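Local atomic coordinates of paenibacillus xanthan lyase (Paenibacillus, PDB entry 6F2P), a protein that catalyses, as a lyase of polysaccharide lyase family 8, the eliminative cleavage of terminal mannosyl linkages in the side chains of xanthan. Residues Glu492-Gly497 against Pro635-Leu640; Gly560-Gly565 against Ser616-Pro621; Ala975-Val980 against Asp1023-Tyr1028. All coordinates share one frame; numbering follows the deposited sequence.

Contact 1 (Glu492-Gly497 against Pro635-Leu640); sequences EIVALG and PQISIL. With CA (calcium ion), chain B.
The two flat groups here, the carboxylate of Glu492 and the amide of Gln636, cross obliquely with planes 71° apart, and a calcium ion joins them at their oxygen ends. The carboxylate takes the ion between both its oxygens, OE1 and OE2 of Glu492 each lying 2.5 Å from the calcium. The amide offers only its carbonyl oxygen, Gln636 OE1, 2.3 Å from the ion. Asp490, Asp491 and Glu651 complete the site, and Tyr631 hydrogen-bonds to Glu492 OE2; the calcium would probably favour ionised carboxylates and offset the repulsion between them. The metal is what holds Glu492 OE2 and Gln636 OE1, two acceptors, within 3.2 Å of each other. Glu492 reaches it by a bend at chi2 (-92°), whereas Gln636 runs extended beyond CG. Beside the carboxylate, Ile637 slides past in the opposite direction, its CG2 3.9 Å from Glu492 OE2. Apolar packing then takes over: Val494 and Ile637 meet tip to tip, CG2 to CG2 at 3.9 Å, and Leu496 CD2 meets Ile639 CD1 at 3.6 Å. No hydrogen bond crosses, and the chains run nearly parallel, 10° apart. Val649 of strand 646-651 also touches Val494 and Leu496. The contact joins the family 8 super-sandwich domain to the C-terminal beta-sandwich domain, which share the calcium: strand 493-501, between 481-488 and 613-621, packs against 637-642, an outermost strand of the next sheet.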
loop_
_atom_site.group_PDB
_atom_site.type_symbol
_atom_site.label_atom_id
_atom_site.label_comp_id
_atom_site.label_asym_id
_atom_site.label_seq_id
_atom_site.Cartn_x
_atom_site.Cartn_y
_atom_site.Cartn_z
ATOM N N GLU A 492 15.770 3.447 -15.958
ATOM C CA GLU A 492 16.204 4.477 -15.025
ATOM C C GLU A 492 15.272 4.546 -13.836
ATOM O O GLU A 492 14.104 4.162 -13.928
ATOM C CB GLU A 492 16.266 5.854 -15.697
ATOM C CG GLU A 492 14.932 6.386 -16.186
ATOM C CD GLU A 492 14.651 6.014 -17.635
ATOM O OE1 GLU A 492 14.021 4.961 -17.855
ATOM O OE2 GLU A 492 15.060 6.768 -18.554
ATOM N N ILE A 493 15.806 5.030 -12.719
ATOM C CA ILE A 493 14.994 5.395 -11.568
ATOM C C ILE A 493 15.233 6.857 -11.233
ATOM O O ILE A 493 16.371 7.276 -11.032
ATOM C CB ILE A 493 15.336 4.560 -10.328
ATOM C CG1 ILE A 493 15.053 3.083 -10.589
ATOM C CG2 ILE A 493 14.539 5.051 -9.134
ATOM C CD1 ILE A 493 16.288 2.233 -10.595
ATOM N N VAL A 494 14.170 7.647 -11.192
ATOM C CA VAL A 494 14.324 9.035 -10.795
ATOM C C VAL A 494 13.911 9.172 -9.339
ATOM O O VAL A 494 12.846 8.687 -8.941
ATOM C CB VAL A 494 13.487 9.988 -11.669
ATOM C CG1 VAL A 494 13.685 11.432 -11.222
ATOM C CG2 VAL A 494 13.852 9.821 -13.144
ATOM N N ALA A 495 14.761 9.819 -8.548
ATOM C CA ALA A 495 14.475 10.066 -7.140
ATOM C C ALA A 495 14.372 11.568 -6.893
ATOM O O ALA A 495 15.283 12.323 -7.244
ATOM C CB ALA A 495 15.559 9.449 -6.257
ATOM N N LEU A 496 13.259 11.993 -6.301
ATOM C CA LEU A 496 13.035 13.401 -6.018
ATOM C C LEU A 496 12.732 13.623 -4.551
ATOM O O LEU A 496 12.059 12.814 -3.911
ATOM C CB LEU A 496 11.856 13.934 -6.825
ATOM C CG LEU A 496 11.905 13.890 -8.349
ATOM C CD1 LEU A 496 10.715 14.658 -8.897
ATOM C CD2 LEU A 496 13.215 14.461 -8.874
ATOM N N GLY A 497 13.217 14.737 -4.025
ATOM C CA GLY A 497 12.893 15.119 -2.671
ATOM C C GLY A 497 12.643 16.610 -2.598
ATOM O O GLY A 497 13.270 17.387 -3.313
ATOM N N PRO A 635 18.615 13.727 -21.628
ATOM C CA PRO A 635 17.921 12.853 -20.675
ATOM C C PRO A 635 16.621 12.349 -21.247
ATOM O O PRO A 635 15.919 13.112 -21.896
ATOM C CB PRO A 635 17.623 13.782 -19.494
ATOM C CG PRO A 635 18.574 14.913 -19.639
ATOM C CD PRO A 635 18.771 15.093 -21.107
ATOM N N GLN A 636 16.307 11.083 -20.992
ATOM C CA GLN A 636 15.045 10.508 -21.424
ATOM C C GLN A 636 13.933 10.813 -20.414
ATOM O O GLN A 636 12.808 10.337 -20.570
ATOM C CB GLN A 636 15.176 8.998 -21.611
ATOM C CG GLN A 636 16.415 8.551 -22.368
ATOM C CD GLN A 636 16.638 7.061 -22.248
ATOM O OE1 GLN A 636 15.832 6.353 -21.656
ATOM N NE2 GLN A 636 17.739 6.576 -22.798
ATOM N N ILE A 637 14.244 11.598 -19.380
ATOM C CA ILE A 637 13.225 12.019 -18.410
ATOM C C ILE A 637 13.138 13.539 -18.286
ATOM O O ILE A 637 14.117 14.247 -18.521
ATOM C CB ILE A 637 13.457 11.412 -17.002
ATOM C CG1 ILE A 637 14.804 11.867 -16.438
ATOM C CG2 ILE A 637 13.360 9.887 -17.033
ATOM C CD1 ILE A 637 14.691 12.947 -15.384
ATOM N N SER A 638 11.965 14.037 -17.912
ATOM C CA SER A 638 11.795 15.462 -17.656
ATOM C C SER A 638 11.048 15.688 -16.359
ATOM O O SER A 638 9.930 15.218 -16.181
ATOM C CB SER A 638 11.076 16.141 -18.811
ATOM O OG SER A 638 11.877 16.058 -19.971
ATOM N N ILE A 639 11.675 16.401 -15.439
ATOM C CA ILE A 639 11.044 16.653 -14.163
ATOM C C ILE A 639 10.083 17.812 -14.355
ATOM O O ILE A 639 10.496 18.926 -14.667
ATOM C CB ILE A 639 12.097 16.913 -13.068
ATOM C CG1 ILE A 639 12.912 15.635 -12.837
ATOM C CG2 ILE A 639 11.442 17.351 -11.777
ATOM C CD1 ILE A 639 14.181 15.839 -12.052
ATOM N N LEU A 640 8.794 17.523 -14.209
ATOM C CA LEU A 640 7.751 18.501 -14.471
ATOM C C LEU A 640 7.608 19.442 -13.297
ATOM O O LEU A 640 7.303 20.626 -13.472
ATOM C CB LEU A 640 6.416 17.803 -14.744
ATOM C CG LEU A 640 6.455 16.761 -15.866
ATOM C CD1 LEU A 640 5.087 16.147 -16.090
ATOM C CD2 LEU A 640 6.993 17.357 -17.158
HETATM CA CA CA B . 14.423 5.138 -20.338
#

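Contact 2 (Gly560-Gly565 against Ser616-Pro621). With CA (calcium ion), chain I.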
loop_
_atom_site.group_PDB
_atom_site.type_symbol
_atom_site.label_atom_id
_atom_site.label_comp_id
_atom_site.label_asym_id
_atom_site.label_seq_id
_atom_site.Cartn_x
_atom_site.Cartn_y
_atom_site.Cartn_z
ATOM N N GLY A 560 25.268 4.171 -12.873
ATOM C CA GLY A 560 25.363 5.554 -13.293
ATOM C C GLY A 560 24.505 6.431 -12.404
ATOM O O GLY A 560 23.529 5.959 -11.829
ATOM N N TYR A 561 24.875 7.702 -12.268
ATOM C CA TYR A 561 24.084 8.649 -11.490
ATOM C C TYR A 561 24.031 9.973 -12.240
ATOM O O TYR A 561 25.056 10.591 -12.499
ATOM C CB TYR A 561 24.679 8.875 -10.101
ATOM C CG TYR A 561 25.070 7.613 -9.369
ATOM C CD1 TYR A 561 26.212 6.903 -9.732
ATOM C CD2 TYR A 561 24.320 7.146 -8.296
ATOM C CE1 TYR A 561 26.583 5.753 -9.073
ATOM C CE2 TYR A 561 24.688 5.989 -7.621
ATOM C CZ TYR A 561 25.823 5.301 -8.024
ATOM O OH TYR A 561 26.218 4.154 -7.393
ATOM N N TYR A 562 22.834 10.410 -12.593
ATOM C CA TYR A 562 22.689 11.669 -13.287
ATOM C C TYR A 562 22.049 12.659 -12.329
ATOM O O TYR A 562 21.118 12.315 -11.604
ATOM C CB TYR A 562 21.881 11.469 -14.575
ATOM C CG TYR A 562 21.223 12.710 -15.130
ATOM C CD1 TYR A 562 21.967 13.838 -15.449
ATOM C CD2 TYR A 562 19.853 12.742 -15.354
ATOM C CE1 TYR A 562 21.361 14.972 -15.945
ATOM C CE2 TYR A 562 19.237 13.865 -15.855
ATOM C CZ TYR A 562 19.990 14.979 -16.149
ATOM O OH TYR A 562 19.362 16.102 -16.651
ATOM N N PHE A 563 22.578 13.877 -12.292
ATOM C CA PHE A 563 22.066 14.890 -11.378
ATOM C C PHE A 563 21.494 16.091 -12.124
ATOM O O PHE A 563 22.219 17.011 -12.485
ATOM C CB PHE A 563 23.147 15.296 -10.371
ATOM C CG PHE A 563 23.673 14.135 -9.578
ATOM C CD1 PHE A 563 24.717 13.357 -10.064
ATOM C CD2 PHE A 563 23.092 13.784 -8.371
ATOM C CE1 PHE A 563 25.189 12.264 -9.343
ATOM C CE2 PHE A 563 23.561 12.698 -7.653
ATOM C CZ PHE A 563 24.611 11.940 -8.143
ATOM N N PRO A 564 20.176 16.074 -12.357
ATOM C CA PRO A 564 19.477 17.130 -13.100
ATOM C C PRO A 564 19.744 18.512 -12.509
ATOM O O PRO A 564 19.458 18.771 -11.325
ATOM C CB PRO A 564 18.005 16.758 -12.936
ATOM C CG PRO A 564 18.022 15.277 -12.703
ATOM C CD PRO A 564 19.270 14.988 -11.937
ATOM N N GLY A 565 20.314 19.387 -13.333
ATOM C CA GLY A 565 20.585 20.753 -12.927
ATOM C C GLY A 565 21.928 20.879 -12.251
ATOM O O GLY A 565 22.332 21.973 -11.855
ATOM N N SER A 616 17.360 15.920 -6.298
ATOM C CA SER A 616 16.931 15.124 -7.429
ATOM C C SER A 616 18.147 14.402 -7.975
ATOM O O SER A 616 19.237 14.969 -8.030
ATOM C CB SER A 616 16.298 15.999 -8.510
ATOM O OG SER A 616 17.253 16.867 -9.086
ATOM N N TYR A 617 17.962 13.139 -8.341
ATOM C CA TYR A 617 18.997 12.366 -9.021
ATOM C C TYR A 617 18.345 11.209 -9.758
ATOM O O TYR A 617 17.183 10.874 -9.493
ATOM C CB TYR A 617 20.072 11.864 -8.043
ATOM C CG TYR A 617 19.582 10.929 -6.952
ATOM C CD1 TYR A 617 18.991 11.427 -5.799
ATOM C CD2 TYR A 617 19.745 9.550 -7.061
ATOM C CE1 TYR A 617 18.550 10.578 -4.791
ATOM C CE2 TYR A 617 19.312 8.691 -6.055
ATOM C CZ TYR A 617 18.712 9.215 -4.926
ATOM O OH TYR A 617 18.270 8.381 -3.924
ATOM N N VAL A 618 19.090 10.608 -10.680
ATOM C CA VAL A 618 18.562 9.548 -11.523
ATOM C C VAL A 618 19.513 8.376 -11.492
ATOM O O VAL A 618 20.686 8.526 -11.827
ATOM C CB VAL A 618 18.458 9.999 -12.995
ATOM C CG1 VAL A 618 18.068 8.832 -13.874
ATOM C CG2 VAL A 618 17.478 11.153 -13.146
ATOM N N LEU A 619 19.019 7.207 -11.095
ATOM C CA LEU A 619 19.844 6.010 -11.115
ATOM C C LEU A 619 19.856 5.437 -12.521
ATOM O O LEU A 619 18.800 5.230 -13.129
ATOM C CB LEU A 619 19.332 4.967 -10.124
ATOM C CG LEU A 619 19.429 5.350 -8.650
ATOM C CD1 LEU A 619 18.929 4.209 -7.755
ATOM C CD2 LEU A 619 20.858 5.738 -8.291
ATOM N N LEU A 620 21.053 5.183 -13.035
ATOM C CA LEU A 620 21.216 4.621 -14.365
ATOM C C LEU A 620 22.031 3.341 -14.283
ATOM O O LEU A 620 23.230 3.354 -14.554
ATOM C CB LEU A 620 21.913 5.634 -15.277
ATOM C CG LEU A 620 21.153 6.948 -15.500
ATOM C CD1 LEU A 620 22.017 7.968 -16.225
ATOM C CD2 LEU A 620 19.858 6.715 -16.280
ATOM N N PRO A 621 21.384 2.228 -13.894
ATOM C CA PRO A 621 22.124 0.973 -13.718
ATOM C C PRO A 621 22.664 0.420 -15.034
ATOM O O PRO A 621 22.091 0.694 -16.094
ATOM C CB PRO A 621 21.065 0.011 -13.145
ATOM C CG PRO A 621 19.984 0.877 -12.610
ATOM C CD PRO A 621 19.972 2.096 -13.498
HETATM CA CA CA I . 21.595 23.999 -10.565
HETATM O O HOH W 1 20.586 17.296 -8.916
HETATM O O HOH W 2 22.888 23.089 -8.780
#
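A water bridges the two chains where one of them turns a corner: it donates to Pro564 O at 3.0 Å and to Ser616 O at 2.8 Å. Just beyond, Gly565 O binds a calcium ion at 2.5 Å, with a water as a further ligand. Before the corner the pairing is regular and antiparallel. Tyr562 and Val618 form a hydrogen-bonded pair whose bonds arrive in the carbonyl planes, Tyr562 N to Val618 O being nearly straight (169°). Between Gly560 and Leu620 the donors instead approach from above the carbonyl planes, about 50° out. On one face Tyr562 and Val618 lie side by side, with Val618 CG2 3.6 Å from Tyr562 CD2, while Leu620 CD1 reaches Tyr562 CB; Pro564 N sits over the Tyr562 ring near its rim. The other face carries Tyr561, whose CD2 runs alongside Leu619 CD2 at 3.7 Å and whose OH is held by Glu513. Phe563 likewise lies alongside Tyr617, its CD2 3.6 Å from Tyr617 CB. Strand 613-621 has 559-563 on one side and 493-501 on the other, an arrangement characteristic of the large antiparallel sheets of the family 8 lyase super-sandwich domain.

Contact 3 (Ala975-Val980 against Asp1023-Tyr1028)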
loop_
_atom_site.group_PDB
_atom_site.type_symbol
_atom_site.label_atom_id
_atom_site.label_comp_id
_atom_site.label_asym_id
_atom_site.label_seq_id
_atom_site.Cartn_x
_atom_site.Cartn_y
_atom_site.Cartn_z
ATOM N N ALA A 975 -45.919 55.800 -20.612
ATOM C CA ALA A 975 -47.037 55.062 -21.186
ATOM C C ALA A 975 -47.715 54.207 -20.111
ATOM O O ALA A 975 -47.057 53.709 -19.189
ATOM C CB ALA A 975 -46.563 54.191 -22.335
ATOM N N THR A 976 -49.031 54.048 -20.232
ATOM C CA THR A 976 -49.812 53.282 -19.264
ATOM C C THR A 976 -50.105 51.882 -19.788
ATOM O O THR A 976 -50.623 51.027 -19.065
ATOM C CB THR A 976 -51.152 53.983 -18.940
ATOM O OG1 THR A 976 -51.922 54.140 -20.139
ATOM C CG2 THR A 976 -50.906 55.348 -18.340
ATOM N N ASN A 977 -49.765 51.657 -21.052
ATOM C CA ASN A 977 -50.123 50.424 -21.738
ATOM C C ASN A 977 -48.938 49.796 -22.460
ATOM O O ASN A 977 -49.034 49.439 -23.634
ATOM C CB ASN A 977 -51.275 50.680 -22.719
ATOM C CG ASN A 977 -50.943 51.753 -23.748
ATOM O OD1 ASN A 977 -50.106 52.624 -23.507
ATOM N ND2 ASN A 977 -51.595 51.687 -24.905
ATOM N N VAL A 978 -47.822 49.655 -21.753
ATOM C CA VAL A 978 -46.629 49.071 -22.349
ATOM C C VAL A 978 -46.806 47.569 -22.528
ATOM O O VAL A 978 -46.966 46.846 -21.544
ATOM C CB VAL A 978 -45.385 49.342 -21.492
ATOM C CG1 VAL A 978 -44.135 48.809 -22.187
ATOM C CG2 VAL A 978 -45.262 50.831 -21.208
ATOM N N PRO A 979 -46.792 47.098 -23.788
ATOM C CA PRO A 979 -46.931 45.663 -24.061
ATOM C C PRO A 979 -45.633 44.906 -23.786
ATOM O O PRO A 979 -44.571 45.293 -24.276
ATOM C CB PRO A 979 -47.269 45.621 -25.554
ATOM C CG PRO A 979 -46.649 46.843 -26.113
ATOM C CD PRO A 979 -46.721 47.890 -25.029
ATOM N N VAL A 980 -45.724 43.843 -22.991
ATOM C CA VAL A 980 -44.564 43.027 -22.656
ATOM C C VAL A 980 -44.813 41.567 -23.015
ATOM O O VAL A 980 -45.797 40.975 -22.577
ATOM C CB VAL A 980 -44.229 43.119 -21.157
ATOM C CG1 VAL A 980 -42.990 42.292 -20.840
ATOM C CG2 VAL A 980 -44.028 44.568 -20.752
ATOM N N ASP A 1023 -45.763 49.293 -29.445
ATOM C CA ASP A 1023 -46.984 49.423 -30.240
ATOM C C ASP A 1023 -48.109 50.093 -29.456
ATOM O O ASP A 1023 -48.444 49.668 -28.351
ATOM C CB ASP A 1023 -47.453 48.048 -30.733
ATOM C CG ASP A 1023 -46.358 47.277 -31.460
ATOM O OD1 ASP A 1023 -45.519 46.647 -30.779
ATOM O OD2 ASP A 1023 -46.341 47.289 -32.710
ATOM N N ALA A 1024 -48.666 51.154 -30.034
ATOM C CA ALA A 1024 -49.848 51.837 -29.493
ATOM C C ALA A 1024 -49.673 52.461 -28.106
ATOM O O ALA A 1024 -50.658 52.769 -27.434
ATOM C CB ALA A 1024 -51.065 50.907 -29.509
ATOM N N THR A 1025 -48.429 52.670 -27.687
ATOM C CA THR A 1025 -48.166 53.220 -26.358
ATOM C C THR A 1025 -48.490 54.710 -26.265
ATOM O O THR A 1025 -48.144 55.493 -27.157
ATOM C CB THR A 1025 -46.718 52.938 -25.888
ATOM O OG1 THR A 1025 -45.812 53.081 -26.990
ATOM C CG2 THR A 1025 -46.609 51.520 -25.345
ATOM N N ASN A 1026 -49.162 55.087 -25.180
ATOM C CA ASN A 1026 -49.655 56.452 -25.007
ATOM C C ASN A 1026 -48.690 57.400 -24.285
ATOM O O ASN A 1026 -49.072 58.503 -23.876
ATOM C CB ASN A 1026 -51.030 56.442 -24.327
ATOM C CG ASN A 1026 -51.002 55.826 -22.939
ATOM O OD1 ASN A 1026 -50.051 56.012 -22.175
ATOM N ND2 ASN A 1026 -52.057 55.095 -22.602
ATOM N N GLY A 1027 -47.444 56.961 -24.134
ATOM C CA GLY A 1027 -46.419 57.757 -23.487
ATOM C C GLY A 1027 -45.035 57.152 -23.651
ATOM O O GLY A 1027 -44.798 56.335 -24.547
ATOM N N TYR A 1028 -44.116 57.555 -22.778
ATOM C CA TYR A 1028 -42.738 57.075 -22.835
ATOM C C TYR A 1028 -42.627 55.606 -22.430
ATOM O O TYR A 1028 -43.228 55.175 -21.444
ATOM C CB TYR A 1028 -41.835 57.929 -21.937
ATOM C CG TYR A 1028 -41.403 59.239 -22.557
ATOM C CD1 TYR A 1028 -40.334 59.288 -23.443
ATOM C CD2 TYR A 1028 -42.055 60.428 -22.254
ATOM C CE1 TYR A 1028 -39.934 60.481 -24.011
ATOM C CE2 TYR A 1028 -41.661 61.626 -22.821
ATOM C CZ TYR A 1028 -40.599 61.644 -23.700
ATOM O OH TYR A 1028 -40.192 62.826 -24.273
HETATM O O HOH W 3 -50.226 49.257 -25.910
#
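Thr1025 OG1 is gripped by two hydrogen bonds, one to Thr1022 O and one to Lys945 NZ. Chi1 at 39° puts this hydroxyl between the backbone N and the carbonyl carbon, and with the hydroxyl so held Thr1025 CG2 turns to the other segment, meeting Pro979 CD at 3.6 Å. Next to it two asparagines each reach across to the other segment. The Asn1026 amide spans Thr976 with both ends: OD1 accepts from Thr976 N at 2.9 Å, and ND2 donates to Thr976 OG1 at 2.6 Å along an almost straight line (169°) within the amide plane. Asn977 answers from the other segment. Its OD1 receives Asn1026 N at 3.1 Å on a lone pair, and its ND2 gives a bond to Ala1024 O at 2.9 Å, coming from above that carbonyl's plane. The two side chains cross obliquely, and the amide planes are only slightly tilted against each other. Residues 975-977 and 1023-1028 belong to loops that pass between the two antiparallel sheets of the golvesin C-terminal domain, a sandwich consistent with its place among galactose-binding-like folds. Residues 975-977 lead into strand 978-984, whereas 1023-1028 link strand 1017-1021 to strand 1030-1039. At the far end Ala975 N points straight at Tyr1028 O (2.9 Å, 178°), and Gly1027, lacking a side chain, lets its CA come within 3.6 Å of Ala975 CA. At the other end a water donates to both Asn977 O and Asp1023 O, close to where Asp1023 and Gly946 contribute to a calcium site.

Overall arrangement
Contacts 1 and 2 are neighbours, their centres 8 Å apart, because strands 493-501 and 613-621 lie edge to edge in one sheet; Ile493 O and Leu619 N, 2.7 Å apart, are a probable hydrogen bond between them. The residues of contact 2 fall, in sequence, between the two segments of contact 1. The calcium of contact 1 is about 7 Å from the side chain of Leu620, and the one at Gly565 about 11 Å from that of Ile639. Contact 3 is remote: its centre lies 74 Å from that of contact 1 and 81 Å from that of contact 2. It too adjoins a calcium, bound in part by Asp1023.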